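Local coordinates for protein transcriptional regulator (LacI family) (Clostridium acetobutylicum ATCC 824, PDB 3G85) that probably acts as a DNA-binding transcription factor of the LacI family, here seen as its periplasmic-binding-protein-like part, at residues T13-W18 and N67-A72; Y17-I22 and C50-D55; N108-K113 and S269-G274; L120-K125 and D217-A222; K128-I133 and P189-C194. All blocks are in the same frame, centred on the assembly; numbering follows the deposited sequence.

Contact 1 of 5, residues T13-W18 and N67-A72; sequences TIALYW and NSFDAA
F69 lies against T13, A15 and Y17, and its side chain can be followed outward atom by atom. CB lies near the carbonyl oxygen of T13. CG, anti to the carbonyl carbon of its own residue (chi1 -75°), then starts the ring over the strand of T13 and A15. T13 CG2 comes obliquely to 3.7 Å from F69 CD1. On the same side of the ring plane, A15 CB sits over the face, 3.6 Å from the F69 centroid and 20° off the normal, a CH-pi contact offset toward the rim. At the edge, in the ring plane, Y17 OH is 3.5 Å from F69 CE2. The edge of the Y17 ring in turn takes the methyl of A72, with Y17 CE2 3.8 Å from A72 CB.

Polar bonds fix the neighbouring backbone. T13 N donates to D70 OD2 at 2.7 Å, meeting the anti side of the carboxylate, while D70 N returns a bond to T13 O. A15 N to A71 O, 3.0 Å and nearly straight at 169°, begins the regular pairing. I14 and A71 share the sheet face covered by V256 of helix 245-260. The parallel bridges I14–A71 and A15–A72 join adjacent strands of the N-terminal sheet of a periplasmic-binding-protein-like fold.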
# COMPACT_ATOMS: atom_id res chain seq x y z
N THR A 13 -19.36 14.78 -9.80
CA THR A 13 -18.12 14.08 -10.17
C THR A 13 -17.14 14.05 -9.00
O THR A 13 -16.84 15.10 -8.40
CB THR A 13 -17.43 14.73 -11.40
OG1 THR A 13 -18.35 14.75 -12.49
CG2 THR A 13 -16.19 13.94 -11.81
N ILE A 14 -16.61 12.85 -8.75
CA ILE A 14 -15.55 12.65 -7.76
C ILE A 14 -14.22 12.40 -8.51
O ILE A 14 -14.14 11.51 -9.36
CB ILE A 14 -15.83 11.40 -6.91
CG1 ILE A 14 -17.19 11.52 -6.18
CG2 ILE A 14 -14.68 11.14 -5.90
CD1 ILE A 14 -17.68 10.20 -5.62
N ALA A 15 -13.19 13.16 -8.15
CA ALA A 15 -11.88 13.00 -8.77
C ALA A 15 -10.95 12.17 -7.87
O ALA A 15 -10.84 12.44 -6.66
CB ALA A 15 -11.25 14.35 -9.09
N LEU A 16 -10.28 11.19 -8.48
CA LEU A 16 -9.21 10.49 -7.82
C LEU A 16 -7.91 11.11 -8.32
O LEU A 16 -7.54 10.92 -9.48
CB LEU A 16 -9.23 9.01 -8.15
CG LEU A 16 -8.10 8.15 -7.59
CD1 LEU A 16 -8.13 8.11 -6.04
CD2 LEU A 16 -8.19 6.76 -8.18
N TYR A 17 -7.25 11.87 -7.44
CA TYR A 17 -5.94 12.42 -7.79
C TYR A 17 -4.84 11.37 -7.58
O TYR A 17 -4.70 10.87 -6.48
CB TYR A 17 -5.67 13.67 -6.97
CG TYR A 17 -6.43 14.83 -7.53
CD1 TYR A 17 -5.93 15.56 -8.60
CD2 TYR A 17 -7.71 15.15 -7.03
CE1 TYR A 17 -6.63 16.61 -9.15
CE2 TYR A 17 -8.45 16.21 -7.57
CZ TYR A 17 -7.90 16.93 -8.65
OH TYR A 17 -8.58 17.98 -9.22
N TRP A 18 -4.07 11.10 -8.65
CA TRP A 18 -3.13 9.99 -8.71
C TRP A 18 -1.70 10.50 -8.93
O TRP A 18 -1.31 10.84 -10.06
CB TRP A 18 -3.51 9.04 -9.87
CG TRP A 18 -2.72 7.76 -9.82
CD1 TRP A 18 -1.60 7.45 -10.54
CD2 TRP A 18 -3.02 6.61 -9.01
NE1 TRP A 18 -1.17 6.18 -10.20
CE2 TRP A 18 -2.01 5.66 -9.24
CE3 TRP A 18 -4.02 6.33 -8.05
CZ2 TRP A 18 -2.02 4.40 -8.62
CZ3 TRP A 18 -3.99 5.09 -7.39
CH2 TRP A 18 -2.98 4.14 -7.69
N ASN A 67 -12.78 25.98 -10.18
CA ASN A 67 -13.02 24.89 -11.14
C ASN A 67 -13.27 23.53 -10.48
O ASN A 67 -13.04 22.49 -11.12
CB ASN A 67 -11.83 24.77 -12.11
CG ASN A 67 -11.40 26.11 -12.68
OD1 ASN A 67 -12.14 26.73 -13.44
ND2 ASN A 67 -10.19 26.56 -12.32
N SER A 68 -13.77 23.53 -9.24
CA SER A 68 -13.69 22.33 -8.39
C SER A 68 -14.62 21.20 -8.80
O SER A 68 -15.75 21.43 -9.25
CB SER A 68 -13.88 22.67 -6.90
OG SER A 68 -15.25 22.64 -6.55
N PHE A 69 -14.13 19.98 -8.64
CA PHE A 69 -14.96 18.80 -8.68
C PHE A 69 -15.92 18.83 -7.49
O PHE A 69 -15.81 19.69 -6.64
CB PHE A 69 -14.07 17.57 -8.62
CG PHE A 69 -13.35 17.30 -9.90
CD1 PHE A 69 -14.03 16.77 -10.99
CD2 PHE A 69 -12.00 17.58 -10.02
CE1 PHE A 69 -13.37 16.48 -12.18
CE2 PHE A 69 -11.31 17.30 -11.24
CZ PHE A 69 -12.00 16.77 -12.30
N ASP A 70 -16.86 17.90 -7.42
CA ASP A 70 -17.77 17.82 -6.28
C ASP A 70 -17.11 17.22 -5.04
O ASP A 70 -17.57 17.46 -3.92
CB ASP A 70 -19.01 17.04 -6.65
CG ASP A 70 -19.80 17.74 -7.74
OD1 ASP A 70 -20.48 18.74 -7.42
OD2 ASP A 70 -19.68 17.32 -8.92
N ALA A 71 -16.05 16.43 -5.26
CA ALA A 71 -15.28 15.81 -4.18
C ALA A 71 -13.99 15.27 -4.77
O ALA A 71 -13.88 15.06 -6.00
CB ALA A 71 -16.08 14.67 -3.54
N ALA A 72 -13.00 15.03 -3.92
CA ALA A 72 -11.74 14.44 -4.40
C ALA A 72 -11.24 13.43 -3.40
O ALA A 72 -11.46 13.58 -2.20
CB ALA A 72 -10.69 15.51 -4.59

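Contact 2 of 5, residues Y17-I22 and C50-D55; sequences YWSSDI and CPYKTD
Y52 packs its ring against the backbone of W18 and S19, and this is the close part of the contact. A chi1 of 70° turns its CG toward strand 13-19, on the face shared with Y17 and S19. S19 CA lies over one face of the ring, 3.9 Å from the centroid and offset toward the rim, whereas Y17 CB approaches Y52 CE1 obliquely at 3.6 Å. The Y17 ring has C50 SG over a face, a sulfur-aromatic contact 4.6 Å from the ring centroid, and C50 CB near its CE1. Parallel pairing underlies these contacts: W18 N donates to C50 O and Y52 N to W18 O, each donor standing well above the acceptor's carbonyl plane. One water accepts from S19 N, donates to Y17 O and also bonds Y52 OH, tying the phenol to the strand. At the strand end, buried S19 OG donates to D21 OD1 at 2.6 Å from above the carboxylate plane and accepts from a second water, which bridges it to D55 N.

Beyond, S20, K53 and T54 form a looser, more exposed side. S20 N to Y52 O is a weak bond at 128°, but T54 N donates to S20 OG at 2.9 Å.

The strands, 31° apart in direction, belong to the beta-alpha-beta unit of strand 13-19, helix 27-40 and strand 46-52. F30 of that helix meets W18 edge-to-face, while I74 of strand 71-74 touches Y17 and Y52.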
# COMPACT_ATOMS: atom_id res chain seq x y z
N TYR A 17 -7.25 11.87 -7.44
CA TYR A 17 -5.94 12.42 -7.79
C TYR A 17 -4.84 11.37 -7.58
O TYR A 17 -4.70 10.87 -6.48
CB TYR A 17 -5.67 13.67 -6.97
CG TYR A 17 -6.43 14.83 -7.53
CD1 TYR A 17 -5.93 15.56 -8.60
CD2 TYR A 17 -7.71 15.15 -7.03
CE1 TYR A 17 -6.63 16.61 -9.15
CE2 TYR A 17 -8.45 16.21 -7.57
CZ TYR A 17 -7.90 16.93 -8.65
OH TYR A 17 -8.58 17.98 -9.22
N TRP A 18 -4.07 11.10 -8.65
CA TRP A 18 -3.13 9.99 -8.71
C TRP A 18 -1.70 10.50 -8.93
O TRP A 18 -1.31 10.84 -10.06
CB TRP A 18 -3.51 9.04 -9.87
CG TRP A 18 -2.72 7.76 -9.82
CD1 TRP A 18 -1.60 7.45 -10.54
CD2 TRP A 18 -3.02 6.61 -9.01
NE1 TRP A 18 -1.17 6.18 -10.20
CE2 TRP A 18 -2.01 5.66 -9.24
CE3 TRP A 18 -4.02 6.33 -8.05
CZ2 TRP A 18 -2.02 4.40 -8.62
CZ3 TRP A 18 -3.99 5.09 -7.39
CH2 TRP A 18 -2.98 4.14 -7.69
N SER A 19 -0.95 10.57 -7.84
CA SER A 19 0.45 11.05 -7.87
C SER A 19 1.36 10.17 -8.77
O SER A 19 1.25 8.93 -8.79
CB SER A 19 0.98 11.07 -6.45
OG SER A 19 2.29 11.61 -6.44
N SER A 20 2.26 10.81 -9.50
CA SER A 20 3.20 10.09 -10.37
C SER A 20 4.19 9.19 -9.60
O SER A 20 4.83 8.31 -10.19
CB SER A 20 3.93 11.11 -11.28
OG SER A 20 4.78 11.92 -10.49
N ASP A 21 4.37 9.40 -8.30
CA ASP A 21 5.31 8.52 -7.57
C ASP A 21 4.72 7.11 -7.28
O ASP A 21 5.47 6.19 -6.95
CB ASP A 21 5.87 9.17 -6.31
CG ASP A 21 4.81 9.53 -5.29
OD1 ASP A 21 3.60 9.52 -5.60
OD2 ASP A 21 5.20 9.84 -4.14
N ILE A 22 3.40 6.96 -7.42
CA ILE A 22 2.75 5.71 -7.13
C ILE A 22 3.06 4.71 -8.25
O ILE A 22 3.00 5.06 -9.44
CB ILE A 22 1.23 5.84 -6.98
CG1 ILE A 22 0.86 6.95 -5.94
CG2 ILE A 22 0.65 4.47 -6.59
CD1 ILE A 22 -0.61 7.44 -6.03
N CYS A 50 -7.32 11.74 -12.17
CA CYS A 50 -6.47 12.87 -12.51
C CYS A 50 -5.02 12.58 -12.09
O CYS A 50 -4.60 12.87 -10.94
CB CYS A 50 -6.97 14.14 -11.80
SG CYS A 50 -8.66 14.57 -12.22
N PRO A 51 -4.22 12.04 -13.03
CA PRO A 51 -2.78 11.88 -12.80
C PRO A 51 -2.18 13.26 -12.61
O PRO A 51 -2.53 14.20 -13.34
CB PRO A 51 -2.30 11.26 -14.13
CG PRO A 51 -3.49 10.63 -14.74
CD PRO A 51 -4.62 11.58 -14.38
N TYR A 52 -1.34 13.42 -11.61
CA TYR A 52 -0.57 14.65 -11.46
C TYR A 52 0.84 14.32 -11.01
O TYR A 52 1.11 13.25 -10.46
CB TYR A 52 -1.28 15.57 -10.47
CG TYR A 52 -1.23 15.08 -9.05
CD1 TYR A 52 -2.18 14.16 -8.59
CD2 TYR A 52 -0.27 15.56 -8.14
CE1 TYR A 52 -2.13 13.69 -7.25
CE2 TYR A 52 -0.21 15.09 -6.84
CZ TYR A 52 -1.16 14.17 -6.39
OH TYR A 52 -1.14 13.70 -5.07
N LYS A 53 1.76 15.25 -11.23
CA LYS A 53 3.15 15.03 -10.90
C LYS A 53 3.38 15.16 -9.40
O LYS A 53 2.78 16.01 -8.77
CB LYS A 53 4.00 16.03 -11.71
CG LYS A 53 5.49 15.90 -11.58
CD LYS A 53 6.10 16.88 -12.62
CE LYS A 53 7.53 17.30 -12.28
NZ LYS A 53 8.39 16.14 -11.89
N THR A 54 4.21 14.29 -8.83
CA THR A 54 4.55 14.36 -7.41
C THR A 54 4.77 15.82 -6.97
O THR A 54 5.43 16.58 -7.67
CB THR A 54 5.85 13.57 -7.12
OG1 THR A 54 5.66 12.20 -7.51
CG2 THR A 54 6.22 13.64 -5.65
N ASP A 55 4.20 16.20 -5.83
CA ASP A 55 4.34 17.56 -5.28
C ASP A 55 3.58 18.66 -6.02
O ASP A 55 3.74 19.85 -5.69
CB ASP A 55 5.82 17.94 -5.09
CG ASP A 55 6.50 17.14 -3.98
OD1 ASP A 55 5.82 16.65 -3.04
OD2 ASP A 55 7.73 17.00 -4.04
O HOH W 1 -2.03 10.99 -5.14
O HOH W 2 2.84 13.50 -4.66

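Contact 3 of 5, residues N108-K113 and S269-G274; sequences NVDNYK and SILFDG
L271 and D110 are brought together by two first torsions of one kind: CG is anti to the backbone N in both, with chi1 -169° in L271 and -163° in D110. In the leucine, chi2 of 60° then sets CD1 3.5 Å from V109 C, and L271 CD2 comes to 4.1 Å from D110 OD2, the two side chains crossing at a slant. The same carboxylate works on its own segment. D110 is the N-cap of helix 111-124: its OD1 accepts from K113 N at 3.3 Å, and its OD2 forms a salt bridge with K113 NZ at 2.9 Å, both donors lying above the carboxylate plane.

The strands pair in parallel at the edge of the N-terminal six-stranded sheet of this periplasmic-binding-protein-like fold, strand 269-272 being outermost within the chain. N108 takes part twice, with N donating to I270 O and O accepting from F272 N, the latter bond 2.8 Å and almost straight. D110 N then donates to F272 O, carrying the pairing one residue past the end of strand 105-109. On the V109 side, CG2 meets G274 N at 3.5 Å, while the F272 side chain is packed by M248 and T251 of helix 245-260. One water donates to D110 O and accepts from G274 N at 2.9 Å.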
# COMPACT_ATOMS: atom_id res chain seq x y z
N ASN A 108 -7.91 4.53 5.76
CA ASN A 108 -6.53 4.11 6.03
C ASN A 108 -6.49 2.64 6.36
O ASN A 108 -7.52 2.00 6.53
CB ASN A 108 -5.93 4.87 7.22
CG ASN A 108 -6.11 6.39 7.14
OD1 ASN A 108 -6.36 7.03 8.16
ND2 ASN A 108 -6.02 6.96 5.97
N VAL A 109 -5.28 2.08 6.40
CA VAL A 109 -5.14 0.70 6.84
C VAL A 109 -4.21 0.73 8.04
O VAL A 109 -3.42 1.66 8.20
CB VAL A 109 -4.69 -0.24 5.67
CG1 VAL A 109 -3.24 0.12 5.25
CG2 VAL A 109 -4.85 -1.74 6.03
N ASP A 110 -4.30 -0.24 8.94
CA ASP A 110 -3.37 -0.22 10.09
C ASP A 110 -2.01 -0.78 9.70
O ASP A 110 -1.77 -1.98 9.76
CB ASP A 110 -3.91 -0.94 11.32
CG ASP A 110 -3.12 -0.56 12.61
OD1 ASP A 110 -1.89 -0.29 12.54
OD2 ASP A 110 -3.72 -0.51 13.70
N ASN A 111 -1.15 0.13 9.27
CA ASN A 111 0.12 -0.16 8.62
C ASN A 111 1.06 -0.90 9.55
O ASN A 111 1.58 -1.92 9.20
CB ASN A 111 0.73 1.15 8.11
CG ASN A 111 -0.09 1.75 7.00
OD1 ASN A 111 -0.15 1.19 5.90
ND2 ASN A 111 -0.78 2.87 7.28
N TYR A 112 1.26 -0.35 10.75
CA TYR A 112 2.09 -1.03 11.74
C TYR A 112 1.62 -2.47 11.97
O TYR A 112 2.44 -3.39 11.95
CB TYR A 112 2.12 -0.21 13.02
CG TYR A 112 3.11 -0.74 14.05
CD1 TYR A 112 4.39 -0.18 14.15
CD2 TYR A 112 2.77 -1.81 14.89
CE1 TYR A 112 5.31 -0.68 15.09
CE2 TYR A 112 3.67 -2.28 15.83
CZ TYR A 112 4.94 -1.71 15.92
OH TYR A 112 5.84 -2.20 16.86
N LYS A 113 0.33 -2.69 12.18
CA LYS A 113 -0.17 -4.05 12.39
C LYS A 113 0.04 -4.98 11.20
O LYS A 113 0.16 -6.17 11.40
CB LYS A 113 -1.65 -4.11 12.82
CG LYS A 113 -1.91 -3.60 14.24
CD LYS A 113 -3.38 -3.85 14.59
CE LYS A 113 -3.66 -3.48 16.06
NZ LYS A 113 -3.56 -1.99 16.24
N SER A 269 -12.61 8.97 10.13
CA SER A 269 -11.40 8.20 9.86
C SER A 269 -11.79 6.73 9.95
O SER A 269 -12.09 6.24 11.03
CB SER A 269 -10.30 8.54 10.88
OG SER A 269 -10.14 9.96 10.93
N ILE A 270 -11.82 6.07 8.79
CA ILE A 270 -12.07 4.64 8.72
C ILE A 270 -10.73 3.91 8.67
O ILE A 270 -9.87 4.21 7.82
CB ILE A 270 -12.88 4.24 7.46
CG1 ILE A 270 -14.11 5.14 7.29
CG2 ILE A 270 -13.28 2.76 7.55
CD1 ILE A 270 -14.93 5.35 8.59
N LEU A 271 -10.58 2.95 9.57
CA LEU A 271 -9.37 2.20 9.65
C LEU A 271 -9.61 0.73 9.27
O LEU A 271 -10.32 0.03 9.98
CB LEU A 271 -8.78 2.31 11.07
CG LEU A 271 -7.37 1.77 11.24
CD1 LEU A 271 -6.28 2.47 10.33
CD2 LEU A 271 -6.94 1.82 12.73
N PHE A 272 -9.03 0.28 8.16
CA PHE A 272 -9.17 -1.10 7.71
C PHE A 272 -8.15 -1.99 8.34
O PHE A 272 -7.04 -1.54 8.72
CB PHE A 272 -9.03 -1.23 6.19
CG PHE A 272 -10.27 -0.87 5.43
CD1 PHE A 272 -11.01 -1.86 4.79
CD2 PHE A 272 -10.73 0.46 5.42
CE1 PHE A 272 -12.17 -1.54 4.10
CE2 PHE A 272 -11.88 0.80 4.73
CZ PHE A 272 -12.60 -0.19 4.09
N ASP A 273 -8.50 -3.27 8.41
CA ASP A 273 -7.54 -4.29 8.79
C ASP A 273 -6.91 -4.80 7.49
O ASP A 273 -7.65 -5.14 6.57
CB ASP A 273 -8.24 -5.46 9.47
CG ASP A 273 -7.29 -6.66 9.71
OD1 ASP A 273 -6.42 -6.56 10.59
OD2 ASP A 273 -7.37 -7.69 8.99
N GLY A 274 -5.58 -4.85 7.38
CA GLY A 274 -4.97 -5.46 6.16
C GLY A 274 -4.81 -6.95 6.40
O GLY A 274 -4.05 -7.33 7.29
O HOH W 3 -3.90 -4.03 9.56

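Contact 4 of 5, residues L120-K125 and D217-A222; sequences LLFAKK and DIEIVA
L121 and F122 pack the end of helix 111-124 on E219 and V221 of strand 219-224, a helix-on-sheet layer in the C-terminal part of this periplasmic-binding-protein-like fold. The short axes run nearly opposite, at 157°, and come within 10.1 Å of each other, a separation filled by side chains.

V221 CG2 is the central apolar atom. It lies 3.7 Å from F122 CZ, oblique to the ring, and 4.1 Å from L121 CD1; the valine and phenylalanine side chains slide past each other in opposite directions. Two residues earlier in the strand, F122 CE1 approaches the backbone oxygen of E219 at 3.8 Å. A191 of the adjoining strand 191-194 also touches F122, while V241 and T239 of strand 239-242 touch V221 and L121 respectively.

The salt bridge lies on the K125 side of the contact. E219 extends from its CG, placed anti to the backbone N (chi1 -162°), and K125 is also extended beyond CG; the two side chains cross at about a right angle. The carboxylate is shared: E219 OE1 is hydrogen-bonded to Y127 OH, an arrangement that probably limits its rotation. The other oxygen, E219 OE2, takes K125 NZ in a salt bridge of 2.7 Å, on the syn side and only 16° out of the carboxylate plane.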
# COMPACT_ATOMS: atom_id res chain seq x y z
N LEU A 120 4.89 -11.89 13.08
CA LEU A 120 4.30 -12.95 13.91
C LEU A 120 4.14 -14.28 13.18
O LEU A 120 4.17 -15.34 13.81
CB LEU A 120 2.99 -12.49 14.57
CG LEU A 120 3.17 -11.33 15.58
CD1 LEU A 120 1.84 -10.75 16.08
CD2 LEU A 120 4.09 -11.71 16.77
N LEU A 121 3.97 -14.24 11.86
CA LEU A 121 3.92 -15.49 11.10
C LEU A 121 5.28 -16.19 11.20
O LEU A 121 5.36 -17.42 11.38
CB LEU A 121 3.55 -15.22 9.62
CG LEU A 121 3.38 -16.44 8.69
CD1 LEU A 121 2.54 -16.16 7.49
CD2 LEU A 121 4.71 -17.00 8.21
N PHE A 122 6.35 -15.42 11.04
CA PHE A 122 7.71 -15.95 11.19
C PHE A 122 7.97 -16.41 12.64
O PHE A 122 8.58 -17.47 12.85
CB PHE A 122 8.76 -14.90 10.78
CG PHE A 122 8.77 -14.58 9.28
CD1 PHE A 122 8.52 -15.59 8.34
CD2 PHE A 122 9.04 -13.29 8.83
CE1 PHE A 122 8.53 -15.30 6.96
CE2 PHE A 122 9.08 -13.01 7.45
CZ PHE A 122 8.83 -14.04 6.52
N ALA A 123 7.54 -15.60 13.61
CA ALA A 123 7.71 -15.90 15.05
C ALA A 123 7.03 -17.21 15.41
O ALA A 123 7.58 -18.01 16.18
CB ALA A 123 7.15 -14.80 15.89
N LYS A 124 5.84 -17.40 14.85
CA LYS A 124 5.01 -18.57 15.06
C LYS A 124 5.66 -19.80 14.50
O LYS A 124 5.40 -20.89 14.99
CB LYS A 124 3.67 -18.37 14.37
CG LYS A 124 2.52 -19.14 14.92
CD LYS A 124 1.24 -18.36 14.63
CE LYS A 124 1.23 -17.04 15.42
NZ LYS A 124 0.18 -16.06 14.95
N LYS A 125 6.48 -19.64 13.46
CA LYS A 125 7.25 -20.74 12.85
C LYS A 125 8.66 -20.90 13.45
O LYS A 125 9.42 -21.75 13.02
CB LYS A 125 7.34 -20.56 11.33
CG LYS A 125 5.98 -20.47 10.69
CD LYS A 125 5.99 -20.62 9.20
CE LYS A 125 4.55 -20.56 8.65
NZ LYS A 125 4.48 -21.28 7.35
N ASP A 217 13.92 -23.68 2.10
CA ASP A 217 15.15 -22.91 2.29
C ASP A 217 14.89 -21.46 2.66
O ASP A 217 15.61 -20.89 3.47
CB ASP A 217 16.01 -22.98 1.03
CG ASP A 217 16.40 -24.41 0.67
OD1 ASP A 217 16.51 -25.24 1.60
OD2 ASP A 217 16.61 -24.69 -0.54
N ILE A 218 13.87 -20.85 2.04
CA ILE A 218 13.49 -19.45 2.31
C ILE A 218 11.97 -19.33 2.32
O ILE A 218 11.30 -19.81 1.38
CB ILE A 218 14.07 -18.44 1.27
CG1 ILE A 218 15.60 -18.43 1.33
CG2 ILE A 218 13.54 -17.00 1.52
CD1 ILE A 218 16.25 -17.46 0.40
N GLU A 219 11.42 -18.70 3.35
CA GLU A 219 9.98 -18.43 3.39
C GLU A 219 9.72 -16.93 3.20
O GLU A 219 10.39 -16.11 3.80
CB GLU A 219 9.36 -18.92 4.69
CG GLU A 219 7.86 -19.05 4.56
CD GLU A 219 7.21 -19.82 5.69
OE1 GLU A 219 7.88 -20.65 6.37
OE2 GLU A 219 6.00 -19.57 5.91
N ILE A 220 8.76 -16.58 2.35
CA ILE A 220 8.53 -15.16 2.01
C ILE A 220 7.17 -14.71 2.49
O ILE A 220 6.20 -15.44 2.39
CB ILE A 220 8.60 -14.95 0.47
CG1 ILE A 220 9.96 -15.43 -0.05
CG2 ILE A 220 8.31 -13.45 0.12
CD1 ILE A 220 10.07 -15.60 -1.60
N VAL A 221 7.09 -13.49 3.00
CA VAL A 221 5.81 -12.81 3.23
C VAL A 221 5.98 -11.46 2.56
O VAL A 221 7.02 -10.82 2.69
CB VAL A 221 5.47 -12.60 4.71
CG1 VAL A 221 4.16 -11.75 4.86
CG2 VAL A 221 5.27 -13.96 5.38
N ALA A 222 4.97 -11.05 1.81
CA ALA A 222 5.08 -9.77 1.10
C ALA A 222 3.88 -8.92 1.43
O ALA A 222 2.83 -9.44 1.74
CB ALA A 222 5.14 -10.00 -0.38

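Contact 5 of 5, residues K128-I133 and P189-C194; sequences KSAAAI and PKALFC
A131 and I133 alternate with A191 and F193 in the backbone hydrogen bonds of this contact. A131 N donates to A191 O, F193 N to A131 O at 3.0 Å and 171°, and I133 N to F193 O at 2.9 Å. CA-H...O contacts fill the intervals, the shortest from A132 CA to F193 O at 3.2 Å.

Apolar packing differs on the two sheet faces. On the face of A131, L192 and I133, chi1 of 176° places the leucine's CG anti to the backbone N, and the next torsion puts L192 CD1 beside I133 CG1 at 3.8 Å. The same L192 CD1 is 4.0 Å from A131 CB. V203 of helix 197-209 covers this leucine and isoleucine. On the other face A132 CB stands at the edge of the F193 ring, 4.2 Å from F193 CD2; F149 stacks on that ring. At the strand entrance P189 leans on the chain, its CG 3.6 Å from A130 C, and A130 CB meets A191 CB at 3.8 Å.

A water adds a polar link, accepting from K190 N and also bonded to S129 OG.

With a 24° angle between their directions, strands 131-134 and 191-194 show the twisted parallel pairing, covered by helices on both faces, of the C-terminal sheet in a periplasmic-binding-protein-like fold.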
# COMPACT_ATOMS: atom_id res chain seq x y z
N LYS A 128 14.68 -17.81 13.40
CA LYS A 128 15.57 -17.12 14.31
C LYS A 128 16.19 -15.86 13.74
O LYS A 128 16.71 -15.03 14.48
CB LYS A 128 16.63 -18.11 14.86
CG LYS A 128 16.02 -19.10 15.87
CD LYS A 128 15.73 -18.41 17.21
CE LYS A 128 14.68 -19.17 18.08
NZ LYS A 128 13.38 -18.41 18.27
N SER A 129 16.12 -15.69 12.42
CA SER A 129 16.46 -14.40 11.81
C SER A 129 15.71 -14.18 10.50
O SER A 129 15.09 -15.09 9.98
CB SER A 129 17.97 -14.27 11.58
OG SER A 129 18.37 -15.26 10.66
N ALA A 130 15.75 -12.95 10.00
CA ALA A 130 15.02 -12.62 8.77
C ALA A 130 15.79 -11.56 8.02
O ALA A 130 16.58 -10.81 8.61
CB ALA A 130 13.60 -12.15 9.09
N ALA A 131 15.55 -11.51 6.71
CA ALA A 131 16.01 -10.41 5.88
C ALA A 131 14.78 -9.64 5.37
O ALA A 131 13.65 -10.13 5.48
CB ALA A 131 16.83 -10.92 4.70
N ALA A 132 15.01 -8.43 4.86
CA ALA A 132 13.93 -7.59 4.34
C ALA A 132 14.41 -6.89 3.08
O ALA A 132 15.51 -6.32 3.04
CB ALA A 132 13.46 -6.56 5.39
N ILE A 133 13.62 -6.98 2.02
CA ILE A 133 13.89 -6.25 0.81
C ILE A 133 12.83 -5.17 0.72
O ILE A 133 11.62 -5.48 0.64
CB ILE A 133 13.85 -7.16 -0.42
CG1 ILE A 133 14.97 -8.24 -0.32
CG2 ILE A 133 13.99 -6.35 -1.69
CD1 ILE A 133 14.87 -9.26 -1.44
N PRO A 189 19.39 -15.28 5.70
CA PRO A 189 18.37 -15.81 6.60
C PRO A 189 17.34 -16.68 5.89
O PRO A 189 17.27 -16.70 4.66
CB PRO A 189 17.68 -14.54 7.15
CG PRO A 189 18.67 -13.46 6.99
CD PRO A 189 19.42 -13.81 5.70
N LYS A 190 16.54 -17.39 6.67
CA LYS A 190 15.56 -18.30 6.12
C LYS A 190 14.14 -17.69 6.02
O LYS A 190 13.23 -18.33 5.50
CB LYS A 190 15.51 -19.58 6.95
CG LYS A 190 16.76 -20.49 6.80
CD LYS A 190 16.52 -21.83 7.46
CE LYS A 190 15.79 -22.80 6.52
NZ LYS A 190 14.64 -23.45 7.21
N ALA A 191 13.98 -16.47 6.53
CA ALA A 191 12.73 -15.73 6.41
C ALA A 191 13.02 -14.46 5.64
O ALA A 191 14.09 -13.85 5.81
CB ALA A 191 12.19 -15.39 7.79
N LEU A 192 12.08 -14.08 4.78
CA LEU A 192 12.25 -12.88 3.98
C LEU A 192 10.95 -12.09 3.93
O LEU A 192 9.93 -12.61 3.53
CB LEU A 192 12.71 -13.25 2.55
CG LEU A 192 12.81 -12.06 1.58
CD1 LEU A 192 13.95 -11.10 1.96
CD2 LEU A 192 13.00 -12.57 0.15
N PHE A 193 11.01 -10.83 4.35
CA PHE A 193 9.92 -9.89 4.19
C PHE A 193 10.15 -9.00 2.96
O PHE A 193 11.21 -8.38 2.83
CB PHE A 193 9.84 -9.03 5.45
CG PHE A 193 8.82 -7.92 5.39
CD1 PHE A 193 7.44 -8.21 5.38
CD2 PHE A 193 9.23 -6.60 5.41
CE1 PHE A 193 6.50 -7.19 5.39
CE2 PHE A 193 8.27 -5.54 5.41
CZ PHE A 193 6.91 -5.86 5.39
N CYS A 194 9.17 -8.92 2.08
CA CYS A 194 9.25 -7.97 0.95
C CYS A 194 8.15 -6.95 1.11
O CYS A 194 7.00 -7.32 1.31
CB CYS A 194 9.07 -8.68 -0.40
SG CYS A 194 10.32 -9.95 -0.76
O HOH W 4 17.13 -17.97 9.30

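Contacts 1, 2 and 3 belong to one parallel sheet; contact 5 pairs two strands of a second, mixed sheet, on which contact 4 packs helix 111-124. Contacts 1 and 2 share Y17 and W18 on strand 13-19, their centres 13 Å apart; contact 3, at the far edge of their sheet, is 24 Å from contact 1 between centres. Contacts 4 and 5 touch, with centres 8 Å apart, and these centres lie about 41 Å from that of contact 1. Both fall between the two segments of contact 3. The chain thus leaves the first sheet through helix 111-124, builds most of the second, returns at strand 269-272 and crosses again to add strand 276-277, consistent with the two-lobed LacI-family architecture.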